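Local atomic coordinates of muramoyltetrapeptide carboxypeptidase (PDB entry 6UUK), a protein that probably acts as a serine-type peptidase of family S66, removing the terminal D-alanine from the tetrapeptide stems of cell-wall muropeptides. Residues B[289-292]-B[293-297]; B[159-163]-B[164-168]; B[68-71]-B[72-76]. All coordinates share one frame; numbering follows the deposited sequence.

Contact 1. Residues B[289-292]-B[293-297]; sequences NGYD and FNAML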
loop_
_atom_site.group_PDB
_atom_site.type_symbol
_atom_site.label_atom_id
_atom_site.label_comp_id
_atom_site.label_asym_id
_atom_site.label_seq_id
_atom_site.Cartn_x
_atom_site.Cartn_y
_atom_site.Cartn_z
ATOM N N ASN B 289 -22.111 -2.836 -7.906
ATOM C CA ASN B 289 -23.264 -3.728 -7.777
ATOM C C ASN B 289 -23.615 -3.966 -6.310
ATOM O O ASN B 289 -23.737 -5.102 -5.846
ATOM C CB ASN B 289 -23.015 -5.049 -8.509
ATOM C CG ASN B 289 -24.283 -5.859 -8.701
ATOM O OD1 ASN B 289 -25.385 -5.310 -8.721
ATOM N ND2 ASN B 289 -24.134 -7.171 -8.840
ATOM N N GLY B 290 -23.775 -2.870 -5.573
ATOM C CA GLY B 290 -24.107 -2.938 -4.168
ATOM C C GLY B 290 -22.926 -2.949 -3.223
ATOM O O GLY B 290 -23.133 -2.916 -2.003
ATOM N N TYR B 291 -21.700 -3.000 -3.737
ATOM C CA TYR B 291 -20.522 -2.983 -2.882
ATOM C C TYR B 291 -20.239 -1.562 -2.418
ATOM O O TYR B 291 -20.210 -0.629 -3.227
ATOM C CB TYR B 291 -19.310 -3.553 -3.619
ATOM C CG TYR B 291 -18.101 -3.753 -2.733
ATOM C CD1 TYR B 291 -17.148 -2.753 -2.584
ATOM C CD2 TYR B 291 -17.914 -4.943 -2.042
ATOM C CE1 TYR B 291 -16.043 -2.933 -1.773
ATOM C CE2 TYR B 291 -16.813 -5.132 -1.228
ATOM C CZ TYR B 291 -15.881 -4.124 -1.098
ATOM O OH TYR B 291 -14.783 -4.309 -0.289
ATOM N N ASP B 292 -20.027 -1.401 -1.117
ATOM C CA ASP B 292 -19.766 -0.093 -0.533
ATOM C C ASP B 292 -19.036 -0.303 0.793
ATOM O O ASP B 292 -18.384 -1.334 0.995
ATOM C CB ASP B 292 -21.078 0.694 -0.376
ATOM C CG ASP B 292 -22.174 -0.125 0.277
ATOM O OD1 ASP B 292 -21.900 -1.273 0.686
ATOM O OD2 ASP B 292 -23.312 0.376 0.376
ATOM N N PHE B 293 -19.145 0.674 1.695
ATOM C CA PHE B 293 -18.491 0.556 2.992
ATOM C C PHE B 293 -19.213 -0.434 3.895
ATOM O O PHE B 293 -18.567 -1.134 4.682
ATOM C CB PHE B 293 -18.404 1.927 3.664
ATOM C CG PHE B 293 -17.315 2.031 4.694
ATOM C CD1 PHE B 293 -16.071 2.533 4.354
ATOM C CD2 PHE B 293 -17.536 1.629 6.001
ATOM C CE1 PHE B 293 -15.065 2.634 5.296
ATOM C CE2 PHE B 293 -16.533 1.725 6.949
ATOM C CZ PHE B 293 -15.297 2.228 6.594
ATOM N N ASN B 294 -20.542 -0.512 3.796
ATOM C CA ASN B 294 -21.290 -1.447 4.630
ATOM C C ASN B 294 -21.017 -2.890 4.227
ATOM O O ASN B 294 -20.844 -3.759 5.089
ATOM C CB ASN B 294 -22.785 -1.144 4.552
ATOM C CG ASN B 294 -23.147 0.186 5.181
ATOM O OD1 ASN B 294 -22.522 0.621 6.149
ATOM N ND2 ASN B 294 -24.164 0.841 4.634
ATOM N N ALA B 295 -20.978 -3.165 2.920
ATOM C CA ALA B 295 -20.685 -4.519 2.459
ATOM C C ALA B 295 -19.252 -4.920 2.780
ATOM O O ALA B 295 -18.971 -6.108 2.979
ATOM C CB ALA B 295 -20.946 -4.633 0.958
HETATM N N MSE B 296 -18.340 -3.955 2.834
HETATM C CA MSE B 296 -16.953 -4.227 3.190
HETATM C C MSE B 296 -16.825 -4.441 4.694
HETATM O O MSE B 296 -16.092 -5.320 5.147
HETATM C CB MSE B 296 -16.049 -3.079 2.733
HETATM C CG MSE B 296 -14.569 -3.298 3.003
HETATM SE SE MSE B 296 -13.976 -2.693 4.761
HETATM C CE MSE B 296 -14.240 -0.776 4.523
ATOM N N LEU B 297 -17.549 -3.623 5.461
ATOM C CA LEU B 297 -17.509 -3.742 6.915
ATOM C C LEU B 297 -18.107 -5.064 7.378
ATOM O O LEU B 297 -17.608 -5.679 8.329
ATOM C CB LEU B 297 -18.246 -2.563 7.553
ATOM C CG LEU B 297 -18.226 -2.464 9.078
ATOM C CD1 LEU B 297 -16.811 -2.227 9.582
ATOM C CD2 LEU B 297 -19.162 -1.361 9.546
#
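An N-cap opens helix 293-303: Asp292, the residue just before the first turn, accepts the backbone N-H of Ala295 on its carboxylate. The bond from Ala295 N to Asp292 OD1 is 3.1 Å long and nearly straight (165°), and OD1 is met almost along its C-O axis. Asp292 CG stands between its own backbone N and carbonyl carbon (chi1 48°), which folds the carboxylate back over the turn. Asp292 O accepts as well, from Met296 N at 3.2 Å, the first backbone bond of the helix. With an alanine in place of the aspartate, the Ala295 N-H is likely to lose its capping acceptor and the first turn to be less firmly held. Side-chain packing flanks the cap. Tyr291 lays its ring obliquely by Met296, a selenomethionine, with CZ 4.0 Å from Met296 CB and the hydroxyl OH 3.5 Å from Met296 CG. Ala295 CB lies 4.3 Å from Tyr291 CD2. Within the first turn the bent Met296 chain sets its CE 3.6 Å above the Phe293 ring plane, over the ring but displaced from its centre. Glu95 of the second subunit packs on Tyr291 and Ala295. Helix 252-264 lies against this corner, where Tyr291 packs on Pro252 and Tyr253 and OH makes a weak hydrogen bond to Glu256, while Phe293 rests on Leu276 of strand 273-280.

Contact 2. Residues B[159-163]-B[164-168]; sequences MALLK and HGAVS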
loop_
_atom_site.group_PDB
_atom_site.type_symbol
_atom_site.label_atom_id
_atom_site.label_comp_id
_atom_site.label_asym_id
_atom_site.label_seq_id
_atom_site.Cartn_x
_atom_site.Cartn_y
_atom_site.Cartn_z
HETATM N N MSE B 159 5.094 5.850 14.153
HETATM C CA MSE B 159 5.229 4.418 14.395
HETATM C C MSE B 159 6.642 4.076 14.853
HETATM O O MSE B 159 6.834 3.229 15.726
HETATM C CB MSE B 159 4.872 3.618 13.140
HETATM C CG MSE B 159 3.408 3.708 12.730
HETATM SE SE MSE B 159 2.174 3.170 14.143
HETATM C CE MSE B 159 1.685 4.933 14.820
ATOM N N ALA B 160 7.633 4.743 14.256
ATOM C CA ALA B 160 9.014 4.532 14.674
ATOM C C ALA B 160 9.260 5.066 16.079
ATOM O O ALA B 160 10.053 4.486 16.829
ATOM C CB ALA B 160 9.973 5.182 13.677
ATOM N N LEU B 161 8.599 6.166 16.449
ATOM C CA LEU B 161 8.665 6.634 17.829
ATOM C C LEU B 161 8.045 5.619 18.780
ATOM O O LEU B 161 8.593 5.345 19.854
ATOM C CB LEU B 161 7.965 7.986 17.966
ATOM C CG LEU B 161 8.741 9.229 17.538
ATOM C CD1 LEU B 161 7.926 10.478 17.833
ATOM C CD2 LEU B 161 10.085 9.285 18.242
ATOM N N LEU B 162 6.899 5.051 18.400
ATOM C CA LEU B 162 6.277 4.023 19.225
ATOM C C LEU B 162 7.096 2.739 19.225
ATOM O O LEU B 162 7.052 1.978 20.198
ATOM C CB LEU B 162 4.854 3.751 18.738
ATOM C CG LEU B 162 4.007 2.832 19.615
ATOM C CD1 LEU B 162 3.885 3.401 21.021
ATOM C CD2 LEU B 162 2.640 2.629 18.996
ATOM N N LYS B 163 7.845 2.485 18.150
ATOM C CA LYS B 163 8.739 1.332 18.130
ATOM C C LYS B 163 9.838 1.465 19.176
ATOM O O LYS B 163 10.339 0.455 19.685
ATOM C CB LYS B 163 9.342 1.165 16.734
ATOM C CG LYS B 163 10.160 -0.102 16.550
ATOM C CD LYS B 163 9.312 -1.343 16.779
ATOM C CE LYS B 163 10.134 -2.611 16.625
ATOM N NZ LYS B 163 9.314 -3.832 16.862
ATOM N N HIS B 164 10.218 2.695 19.514
ATOM C CA HIS B 164 11.217 2.957 20.540
ATOM C C HIS B 164 10.601 3.320 21.884
ATOM O O HIS B 164 11.339 3.566 22.843
ATOM C CB HIS B 164 12.164 4.073 20.083
ATOM C CG HIS B 164 12.992 3.713 18.889
ATOM N ND1 HIS B 164 12.441 3.423 17.659
ATOM C CD2 HIS B 164 14.333 3.594 18.737
ATOM C CE1 HIS B 164 13.406 3.141 16.801
ATOM N NE2 HIS B 164 14.564 3.238 17.430
ATOM N N GLY B 165 9.274 3.363 21.978
ATOM C CA GLY B 165 8.615 3.619 23.245
ATOM C C GLY B 165 8.343 5.083 23.517
ATOM O O GLY B 165 8.466 5.539 24.658
ATOM N N ALA B 166 7.966 5.830 22.482
ATOM C CA ALA B 166 7.665 7.251 22.597
ATOM C C ALA B 166 6.207 7.486 22.234
ATOM O O ALA B 166 5.735 7.003 21.198
ATOM C CB ALA B 166 8.582 8.084 21.697
ATOM N N VAL B 167 5.500 8.224 23.082
ATOM C CA VAL B 167 4.088 8.518 22.870
ATOM C C VAL B 167 3.974 9.759 21.994
ATOM O O VAL B 167 4.486 10.827 22.345
ATOM C CB VAL B 167 3.351 8.718 24.202
ATOM C CG1 VAL B 167 1.932 9.206 23.954
ATOM C CG2 VAL B 167 3.344 7.426 25.002
ATOM N N SER B 168 3.307 9.616 20.855
ATOM C CA SER B 168 3.025 10.715 19.946
ATOM C C SER B 168 1.522 10.975 19.921
ATOM O O SER B 168 0.733 10.259 20.543
ATOM C CB SER B 168 3.564 10.407 18.547
ATOM O OG SER B 168 3.088 9.156 18.085
#
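Leu161 and Ala166 meet across a Schellman motif that ends helix 155-163. Ala166 N donates to Leu161 O at 2.7 Å, and Gly165 N makes a weaker bond to Leu162 O at 3.2 Å; these two bonds back into the last turn, with the positive phi of Gly165, define the motif. A CB at Gly165 would run into the carbonyl oxygen of His164, which accounts for a glycine at the turn. The tight part lies on the inner side. Ala166 CB sits 3.8 Å from Leu161 CB, the apolar pairing across the chain reversal that commonly accompanies this motif, and Leu161 CD2 comes to 4.0 Å from the same methyl. Farther along, Leu161 CD1 only grazes Ser168 CB at 4.4 Å.

The solvent side is held by polar contacts instead. His164 folds its imidazole back along the helix, CG beside its own backbone N (chi1 -65°), and ND1 donates to Ala160 O at 2.7 Å. The bond is short but bent (144°), the oxygen sitting at the ring edge and somewhat out of its plane. His164 N adds a weak bond to the same oxygen, so the one carbonyl takes both a side-chain and a backbone N-H. Lys163 is exposed, and its chain bends at chi2 and leads away from the turn.

Inward, Leu161 packs on Phe138 and Leu141 of helix 138-142 and Ala166 on Ala142, while Leu162 reaches Val325 of strand 323-325 and Trp219 of strand 213-222.

Contact 3. Residues B[68-71]-B[72-76]; sequences SDLQ and RAIGV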
loop_
_atom_site.group_PDB
_atom_site.type_symbol
_atom_site.label_atom_id
_atom_site.label_comp_id
_atom_site.label_asym_id
_atom_site.label_seq_id
_atom_site.Cartn_x
_atom_site.Cartn_y
_atom_site.Cartn_z
ATOM N N SER B 68 2.754 32.376 2.562
ATOM C CA SER B 68 1.592 33.170 2.948
ATOM C C SER B 68 0.691 32.403 3.908
ATOM O O SER B 68 0.182 32.973 4.880
ATOM C CB SER B 68 0.812 33.595 1.707
ATOM O OG SER B 68 0.394 32.468 0.956
ATOM N N ASP B 69 0.481 31.111 3.650
ATOM C CA ASP B 69 -0.381 30.318 4.520
ATOM C C ASP B 69 0.289 30.038 5.860
ATOM O O ASP B 69 -0.375 30.041 6.903
ATOM C CB ASP B 69 -0.766 29.011 3.826
ATOM C CG ASP B 69 -1.556 29.238 2.553
ATOM O OD1 ASP B 69 -1.747 30.412 2.171
ATOM O OD2 ASP B 69 -1.988 28.244 1.933
ATOM N N LEU B 70 1.604 29.802 5.852
ATOM C CA LEU B 70 2.309 29.500 7.094
ATOM C C LEU B 70 2.281 30.685 8.051
ATOM O O LEU B 70 2.063 30.513 9.256
ATOM C CB LEU B 70 3.749 29.088 6.794
ATOM C CG LEU B 70 4.643 28.830 8.009
ATOM C CD1 LEU B 70 4.071 27.718 8.877
ATOM C CD2 LEU B 70 6.063 28.500 7.574
ATOM N N GLN B 71 2.498 31.898 7.534
ATOM C CA GLN B 71 2.487 33.079 8.391
ATOM C C GLN B 71 1.116 33.314 9.008
ATOM O O GLN B 71 1.020 33.823 10.131
ATOM C CB GLN B 71 2.936 34.306 7.597
ATOM C CG GLN B 71 4.403 34.277 7.200
ATOM C CD GLN B 71 4.779 35.413 6.270
ATOM O OE1 GLN B 71 3.976 35.844 5.441
ATOM N NE2 GLN B 71 6.003 35.909 6.405
ATOM N N ARG B 72 0.046 32.951 8.297
ATOM C CA ARG B 72 -1.288 33.040 8.879
ATOM C C ARG B 72 -1.500 31.956 9.928
ATOM O O ARG B 72 -2.177 32.183 10.939
ATOM C CB ARG B 72 -2.346 32.944 7.781
ATOM C CG ARG B 72 -3.781 32.967 8.286
ATOM C CD ARG B 72 -4.785 32.892 7.143
ATOM N NE ARG B 72 -4.671 31.653 6.377
ATOM C CZ ARG B 72 -4.047 31.549 5.208
ATOM N NH1 ARG B 72 -3.476 32.612 4.659
ATOM N NH2 ARG B 72 -3.994 30.378 4.585
ATOM N N ALA B 73 -0.924 30.771 9.709
ATOM C CA ALA B 73 -1.050 29.693 10.684
ATOM C C ALA B 73 -0.299 30.019 11.969
ATOM O O ALA B 73 -0.747 29.659 13.064
ATOM C CB ALA B 73 -0.541 28.383 10.086
ATOM N N ILE B 74 0.846 30.695 11.855
ATOM C CA ILE B 74 1.600 31.087 13.042
ATOM C C ILE B 74 0.813 32.104 13.861
ATOM O O ILE B 74 0.833 32.075 15.098
ATOM C CB ILE B 74 2.985 31.625 12.640
ATOM C CG1 ILE B 74 3.801 30.530 11.950
ATOM C CG2 ILE B 74 3.733 32.158 13.852
ATOM C CD1 ILE B 74 5.163 30.987 11.478
ATOM N N GLY B 75 0.100 33.010 13.187
ATOM C CA GLY B 75 -0.718 33.975 13.900
ATOM C C GLY B 75 -1.839 33.336 14.692
ATOM O O GLY B 75 -2.226 33.842 15.749
ATOM N N VAL B 76 -2.379 32.219 14.198
ATOM C CA VAL B 76 -3.404 31.496 14.944
ATOM C C VAL B 76 -2.809 30.894 16.210
ATOM O O VAL B 76 -3.383 31.003 17.300
ATOM C CB VAL B 76 -4.055 30.419 14.057
ATOM C CG1 VAL B 76 -5.086 29.631 14.851
ATOM C CG2 VAL B 76 -4.691 31.055 12.831
#
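Asp69 and Arg72 run alongside each other in the same direction on helix 67-79, the helical limb of a beta-alpha-beta unit that connects the neighbouring parallel strands 55-59 and 83-86. Three residues separate them in sequence, yet the two flat groups are far from coplanar: carboxylate and guanidinium planes stand 61° apart. The salt bridge rests on one weak hydrogen bond, Arg72 NH2 to Asp69 OD1 at 3.3 Å; Arg72 NH1 stays 3.7 Å from Asp69 OD1, and the tilt of the planes is consistent with the lack of a paired, two-pronged grip. Arg72 starts with CG anti to its backbone N (chi1 178°) and turns at chi3, which brings the guanidinium back along the helix and places Asp69 O over the centre of one of its faces. The stronger partner of NH2 lies elsewhere, at the carbonyl of Thr179, so the arginine links the helix to the loop after helix 174-177 while Asp69 offers it a second, looser hold. Asp69 OD1 has a further donor in Ser68 OG, which reaches it from above the carboxylate plane.

Elsewhere round the helix the pairing is apolar. Leu70 and Ile74, four residues apart, run past each other at a slant, with Leu70 CG 4.1 Å from Ile74 CD1. These two side chains address the sheet edge, Leu70 on Asn86 and Ile74 on Val84 of strand 83-86, whereas Ala73, along with Leu70, touches Ile174. The backbone beneath them carries regular helical bonds: Ala73 N to Asp69 O is 3.0 Å, and Gly75 N to Gln71 O is 3.3 Å. Tight against the backbone is the Ile74 branch: its CG1 lies 3.2 Å from Leu70 O, the same oxygen that accepts Ile74 N at 2.9 Å.

In the fold
From the N terminus the order is contact 3, contact 2, contact 1. Each joins adjacent segments, so none closes a long loop, and the three follow in series without nesting or crossing. Contact 3 lies within a helix that links strands 55-59 and 83-86; contact 2 ends helix 155-163 and turns the chain into strand 168-170 of the same six-stranded mixed sheet. Their centres are about 29 Å apart. Contact 1 belongs to the C-terminal part of the protein, where it starts the helix between strands 273-280 and 308-310 of the seven-stranded sheet. Its centre is about 34 Å from the centre of contact 2, across the chain's centre, and about 41 Å from that of contact 3.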